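Local coordinates for Serine/threonine-protein acetyltransferase HopZ1a (Pseudomonas syringae pv. syringae, PDB 5KLP), which acetylates serine and threonine residues of host proteins using acetyl-CoA, with inositol hexakisphosphate as cofactor, and thereby impairs the host microtubule network and immunity, at residues Q46-R51 with V59-L64; I75-Q78 with G82-L85; T113-G118 with Q154-N159; D164-E167 with P171-Q174. The protein carries 10 engineered substitutions. All coordinates share one frame; numbering follows the deposited sequence.

The four contacts follow one another along the chain without interleaving. Contacts 1 and 2 share helix 61-79: contact 1 holds its start against helix 40-53, and contact 2 ties its end to the approach to strand 85-87, their centres about 23 Å apart. Contacts 3 and 4 share helix 153-167 and lie closer, about 16 Å between centres, on one side of the molecule. Contact 1 and contact 4 are the most distant pair, about 36 Å between centres. Contact 1 lies near CoA-binding residues and contact 2 beside the inositol hexakisphosphate site, where the chain enters an outermost strand of the mixed sheet; in contact 3, Gln154 and His158 bond to catalytic Glu143.

Contact 1. Residues Q46-R51 with V59-L64; sequences QAALDR and VSFAEL
In the helix-loop-helix formed by helices 40-53 and 61-79, Phe61 at the start of the second helix meets Ala47, Ala48 and Arg51 on one side of the first. The aromatic ring supplies most of the contact. Arg51 lies over one of its faces in a CH-pi contact: Arg51 CD sits 3.6 Å from the Phe61 ring centroid and 20° off the normal, displaced toward the rim, with Arg51 CD and Phe61 CE1 only 3.4 Å apart. Reaching the ring this way depends on an extended arginine, with CG anti to the backbone N (chi1 178°) and the chain straight as far as NE, so that its methylenes run past the phenylalanine in the opposite direction. The guanidinium stays near the ring rim, Arg51 NH1 3.8 Å from Phe61 CD1 with the planes 43° apart, while Arg51 NE and NH2 make salt bridges to Asp326 and to Asp188, next to catalytic Cys189. Those two carboxylates probably offset the nearby positive charge of Arg329, which also touches Phe61 from helix 324-340. The Arg51 side chain lies about 5 Å from that of Thr185, a CoA-site position altered in this structure.

The ring edge faces the backbone of helix 40-53. Phe61 CZ comes within 3.4 Å of Ala47 O, an oxygen already engaged by Arg51 N in the helix, while Ala48 N lies near the ring plane. Ala48 CB is 4.2 Å from Phe61 CE2. One helical turn further on, Leu64 adds a lighter apolar touch, its CD1 stopping 4.2 Å from Ala47 CB.

Contact 2. Residues I75-Q78 with G82-L85; sequences IENQ and GLNL
The side-chain amide of Asn77, close to the end of helix 61-79, meets the backbone of Leu85 edge-on, where the chain enters strand 85-87, an outermost strand of the mixed sheet. Both polar atoms of the amide are used. Asn77 OD1 accepts Leu85 N at 2.8 Å, nearly straight at 173°, on a lone pair in the carbonyl plane; Asn77 ND2 donates to Leu85 O, also at 2.8 Å and in plane. This paired grip fixes the rotation of the amide, which serves Leu85 much as a peptide group of an adjoining strand would. Around OD1, Leu83 CG and Leu85 CB lie to one side of the amide plane, and Asn84 N to the other, 3.2 Å away but badly angled for bonding.

Asn84 N instead donates to a water that in turn donates to Asn77 O, at 3.0 Å. The same water takes a weak bond from Gly82 N, bridging the two sides of this helix-to-strand connection. At Gly82 phi is positive (100°), a backbone conformation that favours glycine.

Glu76 extends the contact toward the cofactor site. Its carboxylate forms salt bridges with Arg79 and Arg335, both of which bind inositol hexakisphosphate, and is thus a second-shell group that probably helps position them, while Glu76 CB packs 3.7 Å from Leu83 CD2.

Contact 3. Residues T113-G118 with Q154-N159; sequences TCPETG and QLQRHN
Pro115 and Gln156 form the tight part of this loop-to-helix contact, and Glu116 its looser, exposed side. The proline ring lies obliquely across the extended glutamine: Pro115 CG is 3.6 Å from Gln156 CG, and Pro115 CD is equally near Gln156 CD. Next to them Arg157 CG abuts Thr113 O at 3.6 Å, and a water joins the backbones, accepting from Thr113 N and donating to Arg157 O, 2.9 Å each.

Further out, Gln156 NE2 makes a weak bond to Glu116 OE1, 3.0 Å long and bent to 127°, with amide and carboxylate planes 35° apart. Glu116 OE2 is as near but poorly angled.

Arg157 directs its other end inward, where NH1 donates to Gln154 OE1 at 2.9 Å, the oxygen lying in the guanidinium plane; NH1 also bonds a citrate, probably from the crystallisation liquor. Gln154 NE2 and His158 NE2 both hold OE2 of catalytic Glu143, and are thus likely to position it. The contact therefore lays the loop between strands 105-110 and 125-130 along helix 153-167, whose Leu160 also touches Thr113 and Pro115, and whose inner side faces the end of strand 138-143.

Contact 4. Residues D164-E167 with P171-Q174; sequences DLSE and PLSQ
Gln174 N donates to Pro171 O at 2.9 Å, closing a short 3-10 turn from which Leu172 reaches back to Leu165 and Ser166 at the end of helix 153-167. The chain doubles back quickly here, with Ser166 CA and Pro171 CA 5.8 Å apart, and the contact across the bend is small and apolar.

One branch of Leu172 does most of the touching. Its CG is anti to the carbonyl carbon (chi1 -66°), which sends the side chain out from the turn and brings CD2 against the helix. Leu172 CD2 rests 3.9 Å from Ser166 CB and 4.2 Å from Leu165 CB, fitting beside two successive residues of the last helical turn. Leu172 CG adds a further approach, 4.0 Å from Ser166 CB. The serine contributes this CB, with its backbone N about as near to Leu172 CD2. Leu165 meets Leu172 through CB alone; the Leu165 side chain also touches Ile95 and Leu98 of helix 91-98, Ile139 of strand 138-143, and Val170 in the connecting loop. Leu172 in turn touches His244.

These residues finish the beta-alpha-beta crossover in which helix 153-167 links the parallel, adjacent strands 138-143 and 175-179. On the strand side, the backbone of Gln174 already pairs with Ile139, and Ser173 O accepts a bond from His248 NE2 at the start of strand 248-251. The turn thus passes from the helix end, backed by helix 91-98, directly into the central sheet.

Contact 1. Residues Q46-R51 with V59-L64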
loop_
_atom_site.group_PDB
_atom_site.type_symbol
_atom_site.label_atom_id
_atom_site.label_comp_id
_atom_site.label_asym_id
_atom_site.label_seq_id
_atom_site.Cartn_x
_atom_site.Cartn_y
_atom_site.Cartn_z
ATOM N N GLN A 46 19.650 -5.104 9.930
ATOM C CA GLN A 46 20.221 -6.441 9.863
ATOM C C GLN A 46 19.135 -7.482 9.650
ATOM O O GLN A 46 19.315 -8.422 8.872
ATOM C CB GLN A 46 21.021 -6.755 11.130
ATOM C CG GLN A 46 21.813 -8.047 11.053
ATOM C CD GLN A 46 22.714 -8.106 9.835
ATOM O OE1 GLN A 46 23.611 -7.276 9.668
ATOM N NE2 GLN A 46 22.478 -9.088 8.974
ATOM N N ALA A 47 18.003 -7.306 10.331
ATOM C CA ALA A 47 16.864 -8.210 10.169
ATOM C C ALA A 47 16.368 -8.193 8.726
ATOM O O ALA A 47 16.073 -9.240 8.145
ATOM C CB ALA A 47 15.736 -7.827 11.115
ATOM N N ALA A 48 16.260 -6.994 8.160
ATOM C CA ALA A 48 15.795 -6.842 6.781
ATOM C C ALA A 48 16.784 -7.469 5.805
ATOM O O ALA A 48 16.385 -8.056 4.801
ATOM C CB ALA A 48 15.584 -5.385 6.446
ATOM N N LEU A 49 18.074 -7.326 6.109
ATOM C CA LEU A 49 19.126 -7.923 5.296
ATOM C C LEU A 49 19.028 -9.438 5.343
ATOM O O LEU A 49 19.064 -10.100 4.308
ATOM C CB LEU A 49 20.511 -7.461 5.767
ATOM C CG LEU A 49 20.914 -6.037 5.369
ATOM C CD1 LEU A 49 22.177 -5.616 6.105
ATOM C CD2 LEU A 49 21.133 -5.955 3.870
ATOM N N ASP A 50 18.879 -9.972 6.553
ATOM C CA ASP A 50 18.718 -11.400 6.754
ATOM C C ASP A 50 17.512 -11.925 5.985
ATOM O O ASP A 50 17.583 -12.975 5.350
ATOM C CB ASP A 50 18.559 -11.730 8.243
ATOM C CG ASP A 50 19.814 -11.444 9.049
ATOM O OD1 ASP A 50 20.896 -11.289 8.444
ATOM O OD2 ASP A 50 19.717 -11.384 10.292
ATOM N N ARG A 51 16.407 -11.187 6.034
ATOM C CA ARG A 51 15.191 -11.596 5.328
ATOM C C ARG A 51 15.391 -11.646 3.823
ATOM O O ARG A 51 14.969 -12.596 3.163
ATOM C CB ARG A 51 14.031 -10.655 5.661
ATOM C CG ARG A 51 12.723 -10.981 4.936
ATOM C CD ARG A 51 11.616 -10.088 5.462
ATOM N NE ARG A 51 10.308 -10.328 4.851
ATOM C CZ ARG A 51 9.447 -11.259 5.252
ATOM N NH1 ARG A 51 9.753 -12.070 6.257
ATOM N NH2 ARG A 51 8.279 -11.385 4.640
ATOM N N VAL A 59 11.621 -10.767 13.535
ATOM C CA VAL A 59 11.010 -12.009 13.067
ATOM C C VAL A 59 9.697 -11.720 12.349
ATOM O O VAL A 59 9.529 -12.085 11.186
ATOM C CB VAL A 59 10.760 -12.996 14.226
ATOM N N SER A 60 8.766 -11.070 13.041
ATOM C CA SER A 60 7.535 -10.618 12.400
ATOM C C SER A 60 7.765 -9.208 11.894
ATOM O O SER A 60 7.956 -8.278 12.685
ATOM C CB SER A 60 6.356 -10.642 13.368
ATOM O OG SER A 60 5.413 -9.643 13.012
ATOM N N PHE A 61 7.729 -9.032 10.581
ATOM C CA PHE A 61 8.067 -7.727 10.045
ATOM C C PHE A 61 6.967 -6.706 10.149
ATOM O O PHE A 61 7.255 -5.509 10.160
ATOM C CB PHE A 61 8.569 -7.859 8.616
ATOM C CG PHE A 61 10.036 -8.098 8.558
ATOM C CD1 PHE A 61 10.550 -9.370 8.791
ATOM C CD2 PHE A 61 10.916 -7.041 8.353
ATOM C CE1 PHE A 61 11.919 -9.593 8.781
ATOM C CE2 PHE A 61 12.288 -7.257 8.341
ATOM C CZ PHE A 61 12.790 -8.536 8.549
ATOM N N ALA A 62 5.719 -7.148 10.259
ATOM C CA ALA A 62 4.635 -6.189 10.458
ATOM C C ALA A 62 4.930 -5.319 11.679
ATOM O O ALA A 62 4.808 -4.103 11.615
ATOM C CB ALA A 62 3.290 -6.898 10.612
ATOM N N GLU A 63 5.355 -5.932 12.779
ATOM C CA GLU A 63 5.647 -5.158 13.983
ATOM C C GLU A 63 6.945 -4.350 13.818
ATOM O O GLU A 63 6.986 -3.170 14.168
ATOM C CB GLU A 63 5.678 -6.073 15.219
ATOM C CG GLU A 63 7.046 -6.461 15.769
ATOM C CD GLU A 63 7.000 -7.747 16.594
ATOM O OE1 GLU A 63 5.940 -8.413 16.613
ATOM O OE2 GLU A 63 8.022 -8.093 17.223
ATOM N N LEU A 64 7.994 -4.970 13.277
ATOM C CA LEU A 64 9.256 -4.270 13.051
ATOM C C LEU A 64 9.129 -3.104 12.067
ATOM O O LEU A 64 9.643 -2.015 12.324
ATOM C CB LEU A 64 10.331 -5.231 12.552
ATOM C CG LEU A 64 11.079 -6.055 13.598
ATOM C CD1 LEU A 64 12.098 -6.954 12.911
ATOM C CD2 LEU A 64 11.761 -5.124 14.589
#

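Contact 2. Residues I75-Q78 with G82-L85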
loop_
_atom_site.group_PDB
_atom_site.type_symbol
_atom_site.label_atom_id
_atom_site.label_comp_id
_atom_site.label_asym_id
_atom_site.label_seq_id
_atom_site.Cartn_x
_atom_site.Cartn_y
_atom_site.Cartn_z
ATOM N N ILE A 75 11.671 10.698 6.418
ATOM C CA ILE A 75 12.659 10.809 5.344
ATOM C C ILE A 75 11.987 11.007 3.973
ATOM O O ILE A 75 12.376 11.858 3.173
ATOM C CB ILE A 75 13.530 9.523 5.254
ATOM C CG1 ILE A 75 14.454 9.387 6.467
ATOM C CG2 ILE A 75 14.298 9.481 3.949
ATOM C CD1 ILE A 75 15.356 10.542 6.686
ATOM N N GLU A 76 10.941 10.240 3.724
ATOM C CA GLU A 76 10.293 10.295 2.418
ATOM C C GLU A 76 9.558 11.622 2.218
ATOM O O GLU A 76 9.523 12.156 1.111
ATOM C CB GLU A 76 9.332 9.116 2.251
ATOM C CG GLU A 76 9.991 7.749 2.019
ATOM C CD GLU A 76 10.856 7.685 0.746
ATOM O OE1 GLU A 76 10.821 8.621 -0.074
ATOM O OE2 GLU A 76 11.550 6.667 0.543
ATOM N N ASN A 77 9.020 12.186 3.297
ATOM C CA ASN A 77 8.385 13.492 3.202
ATOM C C ASN A 77 9.373 14.571 2.784
ATOM O O ASN A 77 9.008 15.540 2.110
ATOM C CB ASN A 77 7.730 13.877 4.528
ATOM C CG ASN A 77 6.336 13.313 4.668
ATOM O OD1 ASN A 77 5.659 13.048 3.669
ATOM N ND2 ASN A 77 5.887 13.139 5.909
ATOM N N GLN A 78 10.621 14.395 3.199
ATOM C CA GLN A 78 11.696 15.299 2.829
ATOM C C GLN A 78 12.184 15.061 1.415
ATOM O O GLN A 78 12.430 16.015 0.698
ATOM C CB GLN A 78 12.852 15.174 3.810
ATOM C CG GLN A 78 12.432 15.561 5.199
ATOM C CD GLN A 78 11.820 16.944 5.259
ATOM O OE1 GLN A 78 10.618 17.093 5.486
ATOM N NE2 GLN A 78 12.642 17.965 5.046
ATOM N N GLY A 82 5.502 17.514 -0.496
ATOM C CA GLY A 82 4.158 17.368 -1.028
ATOM C C GLY A 82 3.622 15.958 -0.832
ATOM O O GLY A 82 2.426 15.727 -0.982
ATOM N N LEU A 83 4.500 15.008 -0.513
ATOM C CA LEU A 83 4.063 13.647 -0.187
ATOM C C LEU A 83 3.068 13.697 0.975
ATOM O O LEU A 83 2.058 12.996 0.962
ATOM C CB LEU A 83 5.256 12.747 0.160
ATOM C CG LEU A 83 4.898 11.348 0.703
ATOM C CD1 LEU A 83 4.088 10.528 -0.301
ATOM C CD2 LEU A 83 6.135 10.568 1.158
ATOM N N ASN A 84 3.362 14.538 1.970
ATOM C CA ASN A 84 2.453 14.766 3.096
ATOM C C ASN A 84 1.962 13.465 3.720
ATOM O O ASN A 84 0.758 13.244 3.871
ATOM C CB ASN A 84 1.255 15.616 2.656
ATOM C CG ASN A 84 1.670 16.995 2.157
ATOM O OD1 ASN A 84 2.768 17.459 2.439
ATOM N ND2 ASN A 84 0.781 17.659 1.430
ATOM N N LEU A 85 2.901 12.581 4.013
ATOM C CA LEU A 85 2.562 11.275 4.537
ATOM C C LEU A 85 2.595 11.272 6.066
ATOM O O LEU A 85 3.510 11.813 6.683
ATOM C CB LEU A 85 3.518 10.229 3.964
ATOM C CG LEU A 85 3.382 8.794 4.471
ATOM C CD1 LEU A 85 1.981 8.252 4.159
ATOM C CD2 LEU A 85 4.468 7.922 3.847
HETATM O O HOH W 1 6.035 16.094 1.873
#

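Contact 3. Residues T113-G118 with Q154-N159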
loop_
_atom_site.group_PDB
_atom_site.type_symbol
_atom_site.label_atom_id
_atom_site.label_comp_id
_atom_site.label_asym_id
_atom_site.label_seq_id
_atom_site.Cartn_x
_atom_site.Cartn_y
_atom_site.Cartn_z
ATOM N N THR A 113 -8.008 -2.032 13.316
ATOM C CA THR A 113 -8.369 -2.180 14.725
ATOM C C THR A 113 -9.450 -3.254 14.926
ATOM O O THR A 113 -10.394 -3.362 14.148
ATOM C CB THR A 113 -8.851 -0.837 15.283
ATOM O OG1 THR A 113 -7.818 0.146 15.120
ATOM C CG2 THR A 113 -9.242 -0.961 16.754
ATOM N N CYS A 114 -9.297 -4.065 15.960
ATOM C CA CYS A 114 -10.325 -5.009 16.354
ATOM C C CYS A 114 -11.444 -4.277 17.097
ATOM O O CYS A 114 -11.201 -3.655 18.117
ATOM C CB CYS A 114 -9.708 -6.098 17.232
ATOM S SG CYS A 114 -10.900 -7.248 17.909
ATOM N N PRO A 115 -12.675 -4.343 16.576
ATOM C CA PRO A 115 -13.856 -3.656 17.113
ATOM C C PRO A 115 -14.169 -4.037 18.554
ATOM O O PRO A 115 -14.631 -3.196 19.328
ATOM C CB PRO A 115 -14.988 -4.125 16.188
ATOM C CG PRO A 115 -14.313 -4.546 14.942
ATOM C CD PRO A 115 -12.988 -5.107 15.360
ATOM N N GLU A 116 -13.922 -5.296 18.906
ATOM C CA GLU A 116 -14.288 -5.797 20.227
ATOM C C GLU A 116 -13.301 -5.395 21.323
ATOM O O GLU A 116 -13.675 -5.336 22.495
ATOM C CB GLU A 116 -14.427 -7.322 20.192
ATOM C CG GLU A 116 -15.673 -7.811 19.464
ATOM C CD GLU A 116 -15.510 -7.832 17.953
ATOM O OE1 GLU A 116 -14.360 -7.879 17.462
ATOM O OE2 GLU A 116 -16.544 -7.792 17.253
ATOM N N THR A 117 -12.049 -5.123 20.950
ATOM C CA THR A 117 -11.010 -4.835 21.943
ATOM C C THR A 117 -10.343 -3.464 21.819
ATOM O O THR A 117 -9.675 -3.003 22.745
ATOM C CB THR A 117 -9.885 -5.851 21.862
ATOM O OG1 THR A 117 -9.269 -5.729 20.577
ATOM C CG2 THR A 117 -10.416 -7.266 22.042
ATOM N N GLY A 118 -10.465 -2.838 20.660
ATOM C CA GLY A 118 -9.727 -1.611 20.405
ATOM C C GLY A 118 -8.255 -1.881 20.132
ATOM O O GLY A 118 -7.466 -0.949 19.952
ATOM N N GLN A 154 -10.578 -9.001 8.029
ATOM C CA GLN A 154 -10.265 -7.710 7.402
ATOM C C GLN A 154 -11.548 -6.946 7.071
ATOM O O GLN A 154 -11.599 -5.723 7.199
ATOM C CB GLN A 154 -9.427 -7.865 6.127
ATOM C CG GLN A 154 -7.910 -7.771 6.315
ATOM C CD GLN A 154 -7.412 -6.474 6.962
ATOM O OE1 GLN A 154 -7.390 -6.367 8.182
ATOM N NE2 GLN A 154 -6.976 -5.501 6.146
ATOM N N LEU A 155 -12.583 -7.669 6.644
ATOM C CA LEU A 155 -13.851 -7.030 6.318
ATOM C C LEU A 155 -14.433 -6.316 7.532
ATOM O O LEU A 155 -14.889 -5.187 7.423
ATOM C CB LEU A 155 -14.859 -8.049 5.790
ATOM C CG LEU A 155 -16.274 -7.503 5.567
ATOM C CD1 LEU A 155 -16.256 -6.397 4.525
ATOM C CD2 LEU A 155 -17.207 -8.620 5.141
ATOM N N GLN A 156 -14.414 -6.986 8.685
ATOM C CA GLN A 156 -14.926 -6.395 9.922
ATOM C C GLN A 156 -14.114 -5.146 10.319
ATOM O O GLN A 156 -14.667 -4.142 10.785
ATOM C CB GLN A 156 -14.896 -7.449 11.048
ATOM C CG GLN A 156 -15.183 -6.928 12.447
ATOM C CD GLN A 156 -14.579 -7.815 13.549
ATOM O OE1 GLN A 156 -13.460 -8.326 13.418
ATOM N NE2 GLN A 156 -15.326 -7.999 14.634
ATOM N N ARG A 157 -12.805 -5.204 10.093
ATOM C CA ARG A 157 -11.913 -4.090 10.411
ATOM C C ARG A 157 -12.150 -2.895 9.470
ATOM O O ARG A 157 -12.150 -1.738 9.910
ATOM C CB ARG A 157 -10.449 -4.546 10.344
ATOM C CG ARG A 157 -10.073 -5.618 11.379
ATOM C CD ARG A 157 -8.792 -6.340 10.957
ATOM N NE ARG A 157 -8.588 -7.575 11.700
ATOM C CZ ARG A 157 -7.792 -8.563 11.305
ATOM N NH1 ARG A 157 -7.116 -8.471 10.155
ATOM N NH2 ARG A 157 -7.676 -9.642 12.062
ATOM N N HIS A 158 -12.332 -3.170 8.178
ATOM C CA HIS A 158 -12.667 -2.110 7.209
ATOM C C HIS A 158 -14.029 -1.473 7.528
ATOM O O HIS A 158 -14.191 -0.256 7.444
ATOM C CB HIS A 158 -12.668 -2.650 5.774
ATOM C CG HIS A 158 -11.298 -2.791 5.183
ATOM N ND1 HIS A 158 -10.400 -1.749 5.131
ATOM C CD2 HIS A 158 -10.678 -3.849 4.607
ATOM C CE1 HIS A 158 -9.285 -2.158 4.551
ATOM N NE2 HIS A 158 -9.431 -3.425 4.219
ATOM N N ASN A 159 -15.003 -2.297 7.896
ATOM C CA ASN A 159 -16.314 -1.783 8.296
ATOM C C ASN A 159 -16.229 -0.871 9.518
ATOM O O ASN A 159 -16.972 0.112 9.618
ATOM C CB ASN A 159 -17.293 -2.938 8.554
ATOM C CG ASN A 159 -17.976 -3.404 7.269
ATOM O OD1 ASN A 159 -18.229 -2.598 6.373
ATOM N ND2 ASN A 159 -18.260 -4.701 7.170
HETATM O O HOH W 2 -10.029 -0.899 11.624
#

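Contact 4. Residues D164-E167 with P171-Q174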
loop_
_atom_site.group_PDB
_atom_site.type_symbol
_atom_site.label_atom_id
_atom_site.label_comp_id
_atom_site.label_asym_id
_atom_site.label_seq_id
_atom_site.Cartn_x
_atom_site.Cartn_y
_atom_site.Cartn_z
ATOM N N ASP A 164 -16.817 4.531 11.574
ATOM C CA ASP A 164 -16.287 5.682 12.282
ATOM C C ASP A 164 -16.239 6.908 11.369
ATOM O O ASP A 164 -16.605 7.998 11.786
ATOM C CB ASP A 164 -14.901 5.360 12.869
ATOM C CG ASP A 164 -14.973 4.378 14.049
ATOM O OD1 ASP A 164 -16.001 4.384 14.766
ATOM O OD2 ASP A 164 -14.006 3.611 14.269
ATOM N N LEU A 165 -15.811 6.725 10.126
ATOM C CA LEU A 165 -15.812 7.816 9.156
ATOM C C LEU A 165 -17.210 8.425 9.023
ATOM O O LEU A 165 -17.383 9.646 9.100
ATOM C CB LEU A 165 -15.321 7.309 7.792
ATOM C CG LEU A 165 -13.798 7.178 7.633
ATOM C CD1 LEU A 165 -13.431 6.363 6.412
ATOM C CD2 LEU A 165 -13.186 8.567 7.509
ATOM N N SER A 166 -18.201 7.553 8.866
ATOM C CA SER A 166 -19.588 7.963 8.679
ATOM C C SER A 166 -20.113 8.744 9.889
ATOM O O SER A 166 -20.678 9.841 9.752
ATOM C CB SER A 166 -20.451 6.732 8.409
ATOM O OG SER A 166 -21.775 7.103 8.090
ATOM N N GLU A 167 -19.906 8.180 11.074
ATOM C CA GLU A 167 -20.351 8.804 12.313
ATOM C C GLU A 167 -19.677 10.154 12.532
ATOM O O GLU A 167 -20.229 11.017 13.214
ATOM C CB GLU A 167 -20.076 7.881 13.511
ATOM C CG GLU A 167 -20.966 6.649 13.552
ATOM C CD GLU A 167 -20.538 5.630 14.604
ATOM O OE1 GLU A 167 -19.644 5.938 15.421
ATOM O OE2 GLU A 167 -21.093 4.512 14.604
ATOM N N PRO A 171 -19.570 11.316 4.294
ATOM C CA PRO A 171 -20.458 10.443 3.513
ATOM C C PRO A 171 -19.658 9.312 2.870
ATOM O O PRO A 171 -18.651 9.567 2.206
ATOM C CB PRO A 171 -21.053 11.379 2.452
ATOM C CG PRO A 171 -20.093 12.518 2.354
ATOM C CD PRO A 171 -19.455 12.666 3.711
ATOM N N LEU A 172 -20.089 8.076 3.085
ATOM C CA LEU A 172 -19.333 6.928 2.593
ATOM C C LEU A 172 -19.366 6.867 1.071
ATOM O O LEU A 172 -18.596 6.128 0.461
ATOM C CB LEU A 172 -19.868 5.616 3.181
ATOM C CG LEU A 172 -19.697 5.425 4.692
ATOM C CD1 LEU A 172 -19.913 3.956 5.074
ATOM C CD2 LEU A 172 -18.340 5.932 5.177
ATOM N N SER A 173 -20.266 7.628 0.451
ATOM C CA SER A 173 -20.303 7.667 -1.007
ATOM C C SER A 173 -19.082 8.406 -1.551
ATOM O O SER A 173 -18.843 8.422 -2.755
ATOM C CB SER A 173 -21.590 8.331 -1.501
ATOM O OG SER A 173 -21.647 9.676 -1.074
ATOM N N GLN A 174 -18.314 9.026 -0.656
ATOM C CA GLN A 174 -17.091 9.703 -1.059
ATOM C C GLN A 174 -15.867 8.891 -0.642
ATOM O O GLN A 174 -14.738 9.389 -0.661
ATOM C CB GLN A 174 -17.052 11.123 -0.475
ATOM C CG GLN A 174 -18.285 11.940 -0.898
ATOM C CD GLN A 174 -18.176 13.433 -0.608
ATOM O OE1 GLN A 174 -17.161 13.917 -0.099
ATOM N NE2 GLN A 174 -19.223 14.166 -0.942
#